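Local coordinates for trichothecene 3-O-acetyltransferase (Gibberella zeae, PDB 2RKV), which transfers an acetyl group from acetyl-CoA to the 3-hydroxyl of trichothecene mycotoxins such as T-2 toxin, as a member of the BAHD acyltransferase superfamily, at residues Ala232-Glu243 against Trp443-Gly451; Trp270-Leu278 against His315-Ala323. All coordinates share one frame; numbering follows the deposited sequence.

Interaction 1. Residues Ala232-Glu243 against Trp443-Gly451. Residues 445, 446, 447, 448, 449, 450, 451 of segment 443-451 come from a tag, linker or insertion.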
loop_
_atom_site.group_PDB
_atom_site.type_symbol
_atom_site.label_atom_id
_atom_site.label_comp_id
_atom_site.label_asym_id
_atom_site.label_seq_id
_atom_site.Cartn_x
_atom_site.Cartn_y
_atom_site.Cartn_z
ATOM N N ALA A 232 -14.065 -5.222 1.623
ATOM C CA ALA A 232 -15.052 -4.287 1.103
ATOM C C ALA A 232 -14.494 -2.873 1.041
ATOM O O ALA A 232 -13.733 -2.458 1.929
ATOM C CB ALA A 232 -16.323 -4.300 1.955
ATOM N N PHE A 233 -14.888 -2.124 0.021
ATOM C CA PHE A 233 -14.641 -0.719 -0.025
ATOM C C PHE A 233 -15.812 -0.017 0.634
ATOM O O PHE A 233 -16.936 -0.409 0.486
ATOM C CB PHE A 233 -14.631 -0.184 -1.449
ATOM C CG PHE A 233 -13.381 -0.508 -2.273
ATOM C CD1 PHE A 233 -13.468 -0.581 -3.631
ATOM C CD2 PHE A 233 -12.161 -0.744 -1.695
ATOM C CE1 PHE A 233 -12.394 -0.874 -4.396
ATOM C CE2 PHE A 233 -11.090 -1.012 -2.465
ATOM C CZ PHE A 233 -11.208 -1.090 -3.804
ATOM N N PHE A 234 -15.457 1.065 1.307
ATOM C CA PHE A 234 -16.395 2.043 1.852
ATOM C C PHE A 234 -15.987 3.432 1.394
ATOM O O PHE A 234 -14.849 3.749 1.461
ATOM C CB PHE A 234 -16.348 2.009 3.388
ATOM C CG PHE A 234 -16.815 0.713 3.981
ATOM C CD1 PHE A 234 -15.957 -0.314 4.232
ATOM C CD2 PHE A 234 -18.129 0.552 4.330
ATOM C CE1 PHE A 234 -16.405 -1.456 4.770
ATOM C CE2 PHE A 234 -18.577 -0.608 4.881
ATOM C CZ PHE A 234 -17.748 -1.613 5.070
ATOM N N THR A 235 -16.872 4.256 0.939
ATOM C CA THR A 235 -16.539 5.615 0.536
ATOM C C THR A 235 -16.977 6.627 1.591
ATOM O O THR A 235 -17.900 6.396 2.289
ATOM C CB THR A 235 -17.185 5.951 -0.820
ATOM O OG1 THR A 235 -18.610 5.861 -0.709
ATOM C CG2 THR A 235 -16.846 4.886 -1.852
ATOM N N PHE A 236 -16.204 7.667 1.637
ATOM C CA PHE A 236 -16.442 8.788 2.504
ATOM C C PHE A 236 -16.425 10.044 1.650
ATOM O O PHE A 236 -15.464 10.362 1.050
ATOM C CB PHE A 236 -15.363 8.872 3.614
ATOM C CG PHE A 236 -15.346 7.689 4.544
ATOM C CD1 PHE A 236 -14.734 6.520 4.198
ATOM C CD2 PHE A 236 -15.943 7.751 5.751
ATOM C CE1 PHE A 236 -14.735 5.471 5.026
ATOM C CE2 PHE A 236 -15.948 6.680 6.568
ATOM C CZ PHE A 236 -15.347 5.546 6.200
ATOM N N SER A 237 -17.553 10.732 1.620
ATOM C CA SER A 237 -17.703 11.929 0.796
ATOM C C SER A 237 -16.772 13.042 1.300
ATOM O O SER A 237 -16.320 12.985 2.446
ATOM C CB SER A 237 -19.163 12.403 0.805
ATOM O OG SER A 237 -19.524 12.929 2.070
ATOM N N PRO A 238 -16.467 14.044 0.446
ATOM C CA PRO A 238 -15.673 15.182 0.930
ATOM C C PRO A 238 -16.281 15.810 2.191
ATOM O O PRO A 238 -15.540 16.182 3.110
ATOM C CB PRO A 238 -15.724 16.165 -0.241
ATOM C CG PRO A 238 -15.908 15.287 -1.451
ATOM C CD PRO A 238 -16.801 14.177 -0.991
ATOM N N LYS A 239 -17.611 15.897 2.238
ATOM C CA LYS A 239 -18.297 16.470 3.402
ATOM C C LYS A 239 -18.130 15.575 4.638
ATOM O O LYS A 239 -17.845 16.074 5.735
ATOM C CB LYS A 239 -19.778 16.731 3.096
ATOM C CG LYS A 239 -20.471 17.615 4.121
ATOM C CD LYS A 239 -21.890 17.996 3.679
ATOM N N ALA A 240 -18.294 14.263 4.461
ATOM C CA ALA A 240 -18.071 13.300 5.551
ATOM C C ALA A 240 -16.656 13.445 6.106
ATOM O O ALA A 240 -16.452 13.465 7.317
ATOM C CB ALA A 240 -18.308 11.870 5.074
ATOM N N MET A 241 -15.681 13.551 5.206
ATOM C CA MET A 241 -14.286 13.697 5.615
ATOM C C MET A 241 -14.058 14.958 6.452
ATOM O O MET A 241 -13.425 14.898 7.516
ATOM C CB MET A 241 -13.363 13.670 4.392
ATOM C CG MET A 241 -13.267 12.282 3.720
ATOM S SD MET A 241 -12.818 10.901 4.810
ATOM C CE MET A 241 -11.134 11.322 5.287
ATOM N N SER A 242 -14.585 16.088 5.984
ATOM C CA SER A 242 -14.410 17.360 6.695
ATOM C C SER A 242 -15.135 17.359 8.046
ATOM O O SER A 242 -14.648 17.946 9.008
ATOM C CB SER A 242 -14.855 18.541 5.834
ATOM O OG SER A 242 -16.236 18.477 5.554
ATOM N N GLU A 243 -16.289 16.691 8.108
ATOM C CA GLU A 243 -17.046 16.567 9.364
ATOM C C GLU A 243 -16.346 15.679 10.397
ATOM O O GLU A 243 -16.390 15.958 11.599
ATOM C CB GLU A 243 -18.486 16.115 9.097
ATOM C CG GLU A 243 -19.306 17.219 8.428
ATOM C CD GLU A 243 -20.715 16.806 8.085
ATOM O OE1 GLU A 243 -21.181 15.778 8.610
ATOM O OE2 GLU A 243 -21.365 17.528 7.294
ATOM N N TRP A 443 -21.300 4.352 12.242
ATOM C CA TRP A 443 -20.442 4.104 11.080
ATOM C C TRP A 443 -21.096 4.579 9.783
ATOM O O TRP A 443 -20.506 5.354 9.034
ATOM C CB TRP A 443 -20.089 2.612 11.010
ATOM C CG TRP A 443 -19.382 2.162 9.745
ATOM C CD1 TRP A 443 -19.950 1.520 8.672
ATOM C CD2 TRP A 443 -17.984 2.303 9.434
ATOM N NE1 TRP A 443 -18.993 1.253 7.719
ATOM C CE2 TRP A 443 -17.779 1.721 8.158
ATOM C CE3 TRP A 443 -16.889 2.861 10.107
ATOM C CZ2 TRP A 443 -16.518 1.685 7.540
ATOM C CZ3 TRP A 443 -15.623 2.824 9.489
ATOM C CH2 TRP A 443 -15.456 2.237 8.219
ATOM N N THR A 444 -22.322 4.128 9.526
ATOM C CA THR A 444 -23.016 4.455 8.273
ATOM C C THR A 444 -23.388 5.933 8.135
ATOM O O THR A 444 -23.689 6.399 7.035
ATOM C CB THR A 444 -24.258 3.565 8.034
ATOM O OG1 THR A 444 -25.220 3.787 9.076
ATOM C CG2 THR A 444 -23.866 2.092 8.004
ATOM N N LYS A 445 -23.364 6.669 9.248
ATOM C CA LYS A 445 -23.531 8.118 9.208
ATOM C C LYS A 445 -22.489 8.746 8.264
ATOM O O LYS A 445 -22.772 9.734 7.590
ATOM C CB LYS A 445 -23.404 8.699 10.622
ATOM C CG LYS A 445 -23.503 10.218 10.722
ATOM C CD LYS A 445 -23.361 10.645 12.180
ATOM C CE LYS A 445 -23.366 12.151 12.347
ATOM N NZ LYS A 445 -23.039 12.508 13.766
ATOM N N TYR A 446 -21.304 8.138 8.209
ATOM C CA TYR A 446 -20.187 8.661 7.412
ATOM C C TYR A 446 -19.787 7.739 6.260
ATOM O O TYR A 446 -19.380 8.211 5.201
ATOM C CB TYR A 446 -18.962 8.884 8.304
ATOM C CG TYR A 446 -19.135 9.971 9.345
ATOM C CD1 TYR A 446 -19.591 9.665 10.629
ATOM C CD2 TYR A 446 -18.833 11.299 9.048
ATOM C CE1 TYR A 446 -19.743 10.656 11.589
ATOM C CE2 TYR A 446 -18.982 12.304 10.002
ATOM C CZ TYR A 446 -19.435 11.972 11.269
ATOM O OH TYR A 446 -19.592 12.959 12.222
ATOM N N ALA A 447 -19.886 6.432 6.491
ATOM C CA ALA A 447 -19.339 5.436 5.568
ATOM C C ALA A 447 -20.408 4.835 4.666
ATOM O O ALA A 447 -21.432 4.333 5.142
ATOM C CB ALA A 447 -18.632 4.350 6.341
ATOM N N GLN A 448 -20.166 4.905 3.362
ATOM C CA GLN A 448 -21.080 4.280 2.360
ATOM C C GLN A 448 -20.475 2.988 1.905
ATOM O O GLN A 448 -19.401 2.956 1.310
ATOM C CB GLN A 448 -21.380 5.132 1.098
ATOM C CG GLN A 448 -22.100 4.332 -0.113
ATOM C CD GLN A 448 -23.571 4.053 0.158
ATOM O OE1 GLN A 448 -24.325 4.953 0.539
ATOM N NE2 GLN A 448 -23.981 2.806 -0.029
ATOM N N TYR A 449 -21.180 1.892 2.178
ATOM C CA TYR A 449 -20.731 0.576 1.734
ATOM C C TYR A 449 -20.743 0.480 0.214
ATOM O O TYR A 449 -21.740 0.815 -0.432
ATOM C CB TYR A 449 -21.614 -0.522 2.325
ATOM C CG TYR A 449 -21.304 -1.902 1.790
ATOM C CD1 TYR A 449 -20.222 -2.639 2.279
ATOM C CD2 TYR A 449 -22.100 -2.472 0.793
ATOM C CE1 TYR A 449 -19.935 -3.913 1.777
ATOM C CE2 TYR A 449 -21.828 -3.733 0.289
ATOM C CZ TYR A 449 -20.751 -4.448 0.784
ATOM O OH TYR A 449 -20.498 -5.702 0.271
ATOM N N VAL A 450 -19.633 0.008 -0.347
ATOM C CA VAL A 450 -19.533 -0.235 -1.784
ATOM C C VAL A 450 -19.347 -1.720 -2.070
ATOM O O VAL A 450 -20.058 -2.278 -2.900
ATOM C CB VAL A 450 -18.394 0.592 -2.444
ATOM C CG1 VAL A 450 -18.293 0.275 -3.926
ATOM C CG2 VAL A 450 -18.650 2.070 -2.266
ATOM N N GLY A 451 -18.404 -2.354 -1.376
ATOM C CA GLY A 451 -18.105 -3.776 -1.583
ATOM C C GLY A 451 -16.867 -4.025 -2.435
ATOM O O GLY A 451 -15.953 -3.185 -2.482
ATOM O OXT GLY A 451 -16.757 -5.074 -3.099
HETATM O O HOH W 1 -19.781 9.390 2.829
HETATM O O HOH W 2 -21.373 14.996 11.193
#
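A classic beta bulge marks the antiparallel pairing of Ala232-Phe236 with the C-terminal edge strand, where Val450 and Gly451 both face Phe233. Phe233 O accepts twice, from Val450 N at 2.9 Å and from Gly451 N at 3.1 Å, the latter in the carbonyl plane on a lone pair; Phe233 N returns a bond to Gly451 O of the terminal carboxylate. One hydrogen-bonded pair further, Thr235 and Gln448 exchange two backbone bonds. Residues 445-451 are inserted, so the bulge may not reflect the natural chain end.

Phe234 stands at the non-hydrogen-bonded pair with Tyr449, and its CG, anti to the carbonyl carbon, sets the ring to receive two edges. The indole of Trp443 comes over one face with planes at 83°, CZ2 lying 3.7 Å from Phe234 CG, while Tyr449 offers CD1 at 3.7 Å from Phe234 CE2. Phe236 in turn points its edge at the six-membered ring of Trp443, planes at 87°, and takes Ala447 CA over its own face. Beyond the strand, Tyr446 lays CD2 4.0 Å from Ala240 CB on the following helix. Water 1 joins Ser237 N to Tyr446 O, and water 2 joins Glu243 OE1 to Tyr446 OH. Backbone bonds thus fix the register, near-perpendicular rings of Phe234, Trp443 and Phe236 pack together, with Tyr449 at the exposed margin, and waters carry polar links to Tyr446.

Interaction 2. Residues Trp270-Leu278 against His315-Ala323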
loop_
_atom_site.group_PDB
_atom_site.type_symbol
_atom_site.label_atom_id
_atom_site.label_comp_id
_atom_site.label_asym_id
_atom_site.label_seq_id
_atom_site.Cartn_x
_atom_site.Cartn_y
_atom_site.Cartn_z
ATOM N N TRP A 270 -10.613 2.927 13.737
ATOM C CA TRP A 270 -10.173 2.211 14.939
ATOM C C TRP A 270 -11.303 2.186 15.964
ATOM O O TRP A 270 -11.603 1.138 16.549
ATOM C CB TRP A 270 -8.926 2.868 15.535
ATOM C CG TRP A 270 -8.195 2.042 16.569
ATOM C CD1 TRP A 270 -8.384 0.713 16.873
ATOM C CD2 TRP A 270 -7.114 2.489 17.394
ATOM N NE1 TRP A 270 -7.489 0.321 17.850
ATOM C CE2 TRP A 270 -6.702 1.392 18.188
ATOM C CE3 TRP A 270 -6.456 3.722 17.547
ATOM C CZ2 TRP A 270 -5.656 1.490 19.124
ATOM C CZ3 TRP A 270 -5.420 3.818 18.472
ATOM C CH2 TRP A 270 -5.033 2.709 19.252
ATOM N N LYS A 271 -11.949 3.335 16.140
ATOM C CA LYS A 271 -13.060 3.463 17.089
ATOM C C LYS A 271 -14.253 2.594 16.677
ATOM O O LYS A 271 -14.821 1.868 17.511
ATOM C CB LYS A 271 -13.467 4.930 17.210
ATOM C CG LYS A 271 -14.597 5.198 18.210
ATOM C CD LYS A 271 -14.881 6.694 18.334
ATOM C CE LYS A 271 -13.628 7.520 18.679
ATOM N NZ LYS A 271 -12.866 7.075 19.889
ATOM N N SER A 272 -14.614 2.647 15.393
ATOM C CA SER A 272 -15.751 1.880 14.864
ATOM C C SER A 272 -15.510 0.367 14.903
ATOM O O SER A 272 -16.404 -0.391 15.295
ATOM C CB SER A 272 -16.122 2.324 13.449
ATOM O OG SER A 272 -16.492 3.692 13.410
ATOM N N ALA A 273 -14.316 -0.073 14.491
ATOM C CA ALA A 273 -13.945 -1.486 14.629
ATOM C C ALA A 273 -14.005 -1.920 16.090
ATOM O O ALA A 273 -14.540 -2.983 16.396
ATOM C CB ALA A 273 -12.553 -1.774 14.035
ATOM N N SER A 274 -13.470 -1.093 16.985
ATOM C CA SER A 274 -13.428 -1.436 18.405
ATOM C C SER A 274 -14.840 -1.533 18.965
ATOM O O SER A 274 -15.158 -2.489 19.674
ATOM C CB SER A 274 -12.569 -0.445 19.193
ATOM O OG SER A 274 -11.223 -0.499 18.742
ATOM N N ARG A 275 -15.684 -0.565 18.609
ATOM C CA ARG A 275 -17.099 -0.567 19.000
ATOM C C ARG A 275 -17.819 -1.866 18.601
ATOM O O ARG A 275 -18.423 -2.516 19.455
ATOM C CB ARG A 275 -17.828 0.652 18.427
ATOM C CG ARG A 275 -19.333 0.693 18.747
ATOM C CD ARG A 275 -19.979 2.023 18.343
ATOM N NE ARG A 275 -19.945 2.247 16.895
ATOM C CZ ARG A 275 -19.083 3.053 16.275
ATOM N NH1 ARG A 275 -19.130 3.184 14.950
ATOM N NH2 ARG A 275 -18.166 3.722 16.969
ATOM N N VAL A 276 -17.756 -2.251 17.322
ATOM C CA VAL A 276 -18.451 -3.481 16.895
ATOM C C VAL A 276 -17.836 -4.736 17.523
ATOM O O VAL A 276 -18.544 -5.714 17.784
ATOM C CB VAL A 276 -18.598 -3.638 15.348
ATOM C CG1 VAL A 276 -19.266 -2.407 14.736
ATOM C CG2 VAL A 276 -17.258 -3.918 14.698
ATOM N N ARG A 277 -16.530 -4.697 17.778
ATOM C CA ARG A 277 -15.837 -5.829 18.384
ATOM C C ARG A 277 -16.262 -6.074 19.838
ATOM O O ARG A 277 -16.121 -7.187 20.339
ATOM C CB ARG A 277 -14.319 -5.685 18.258
ATOM C CG ARG A 277 -13.844 -6.016 16.848
ATOM C CD ARG A 277 -12.431 -5.567 16.558
ATOM N NE ARG A 277 -12.025 -6.071 15.245
ATOM C CZ ARG A 277 -10.857 -5.829 14.659
ATOM N NH1 ARG A 277 -9.948 -5.056 15.246
ATOM N NH2 ARG A 277 -10.609 -6.361 13.468
ATOM N N LEU A 278 -16.782 -5.034 20.492
ATOM C CA LEU A 278 -17.330 -5.158 21.847
ATOM C C LEU A 278 -18.453 -6.186 21.916
ATOM O O LEU A 278 -18.739 -6.732 22.988
ATOM C CB LEU A 278 -17.854 -3.810 22.346
ATOM C CG LEU A 278 -16.827 -2.786 22.827
ATOM C CD1 LEU A 278 -17.496 -1.428 22.969
ATOM C CD2 LEU A 278 -16.178 -3.220 24.143
ATOM N N HIS A 315 0.204 1.911 18.272
ATOM C CA HIS A 315 -0.660 2.582 19.241
ATOM C C HIS A 315 -1.432 1.516 19.996
ATOM O O HIS A 315 -2.246 0.803 19.417
ATOM C CB HIS A 315 -1.592 3.559 18.519
ATOM C CG HIS A 315 -0.872 4.477 17.578
ATOM N ND1 HIS A 315 -0.530 4.110 16.292
ATOM C CD2 HIS A 315 -0.390 5.728 17.754
ATOM C CE1 HIS A 315 0.112 5.111 15.710
ATOM N NE2 HIS A 315 0.219 6.101 16.576
ATOM N N ASN A 316 -1.139 1.395 21.287
ATOM C CA ASN A 316 -1.709 0.335 22.110
ATOM C C ASN A 316 -2.684 0.882 23.138
ATOM O O ASN A 316 -2.393 1.861 23.833
ATOM C CB ASN A 316 -0.597 -0.473 22.776
ATOM C CG ASN A 316 0.185 -1.296 21.776
ATOM O OD1 ASN A 316 -0.211 -2.402 21.433
ATOM N ND2 ASN A 316 1.287 -0.744 21.284
ATOM N N SER A 317 -3.848 0.250 23.212
ATOM C CA SER A 317 -4.903 0.653 24.141
ATOM C C SER A 317 -5.779 -0.569 24.408
ATOM O O SER A 317 -5.305 -1.707 24.290
ATOM C CB SER A 317 -5.712 1.821 23.552
ATOM O OG SER A 317 -6.645 2.366 24.487
ATOM N N THR A 318 -7.034 -0.341 24.797
ATOM C CA THR A 318 -8.005 -1.427 24.917
ATOM C C THR A 318 -9.226 -1.130 24.065
ATOM O O THR A 318 -9.548 0.031 23.796
ATOM C CB THR A 318 -8.452 -1.682 26.387
ATOM O OG1 THR A 318 -9.125 -0.523 26.897
ATOM C CG2 THR A 318 -7.253 -2.039 27.285
ATOM N N ILE A 319 -9.904 -2.189 23.642
ATOM C CA ILE A 319 -11.117 -2.079 22.834
ATOM C C ILE A 319 -12.135 -1.099 23.441
ATOM O O ILE A 319 -12.652 -0.232 22.751
ATOM C CB ILE A 319 -11.719 -3.490 22.604
ATOM C CG1 ILE A 319 -10.752 -4.320 21.743
ATOM C CG2 ILE A 319 -13.115 -3.419 22.003
ATOM C CD1 ILE A 319 -10.758 -3.960 20.265
ATOM N N GLY A 320 -12.398 -1.229 24.740
ATOM C CA GLY A 320 -13.353 -0.343 25.415
ATOM C C GLY A 320 -12.927 1.113 25.441
ATOM O O GLY A 320 -13.747 2.007 25.195
ATOM N N GLU A 321 -11.650 1.360 25.741
ATOM C CA GLU A 321 -11.140 2.734 25.815
ATOM C C GLU A 321 -11.219 3.406 24.443
ATOM O O GLU A 321 -11.674 4.540 24.329
ATOM C CB GLU A 321 -9.706 2.764 26.338
ATOM C CG GLU A 321 -9.201 4.167 26.673
ATOM N N ILE A 322 -10.791 2.690 23.409
ATOM C CA ILE A 322 -10.835 3.236 22.047
ATOM C C ILE A 322 -12.267 3.508 21.584
ATOM O O ILE A 322 -12.544 4.555 21.007
ATOM C CB ILE A 322 -10.058 2.342 21.036
ATOM C CG1 ILE A 322 -8.575 2.294 21.400
ATOM C CG2 ILE A 322 -10.253 2.828 19.588
ATOM C CD1 ILE A 322 -7.862 3.659 21.378
ATOM N N ALA A 323 -13.179 2.577 21.864
ATOM C CA ALA A 323 -14.579 2.725 21.480
ATOM C C ALA A 323 -15.221 3.932 22.174
ATOM O O ALA A 323 -15.984 4.686 21.564
ATOM C CB ALA A 323 -15.351 1.446 21.821
HETATM O O HOH W 3 -17.929 4.325 19.737
#
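Helix 270-277 and the short helix 319-323 cross at -128° with their axes 8.0 Å apart at closest approach, and the backbones come nearest at Lys271 with Ala323 and at Ser274 with Ile319. Ile322 carries much of the contact: its CD1 stands over the six-membered ring of Trp270, 3.7 Å from the centroid and 12° off the normal, a CH-pi contact. Trp270 CG is anti to the backbone N (chi1 -166°), which carries the indole toward the strand, where CH2 meets His315 CB at 3.6 Å. Trp270 NE1 is hydrogen-bonded to Thr287 OG1.

Ser274 packs against Ile322 CG2 through OG, which donates to Trp270 O at 2.8 Å and so is tied to its own helix; Ser274 N meets that oxygen from the opposite face. Lys271 bends at its last two torsions, and NZ meets Ile322 O at 2.8 Å almost in line with the carbonyl; Glu325 O and Thr330 OG1 also accept from it. At the outer end, Leu278 and Ile319 lie antiparallel, side against side, Leu278 CD2 3.7 Å from Ile319 CG2, while Leu278 CD1 touches Ala323 CB. Water 3 bridges Arg275 NH2 and Ala323 O, while Arg275 NE forms a salt bridge with Asp440 OD2. Helix 327-335 adds Thr330 against Trp270 and Arg333 against Ile322, helix 431-439 packs on Ser272 and Val276, and strand 286-294 pairs with His315.

Overall arrangement
After an N-terminal half that lies before both contacts, the chain enters strand 229-236 and helix 238-249, then helix 261-277. It runs out through strand 286-294 and returns along strand 310-318 into helix 319-324, where interaction 2 closes a loop of 36 intervening residues. The chain continues to its C terminus before interaction 1 closes a loop of 199 residues, within which interaction 2 is nested. The outermost strands of the mixed seven-stranded sheet, 310-318 and 448-449, each take part in one contact. The centres lie 19 Å apart, yet the two meet directly: Trp443 CE3 is 3.4 Å from Ser272 OG, so Trp443 of interaction 1 packs on helix 261-277, which interaction 2 uses.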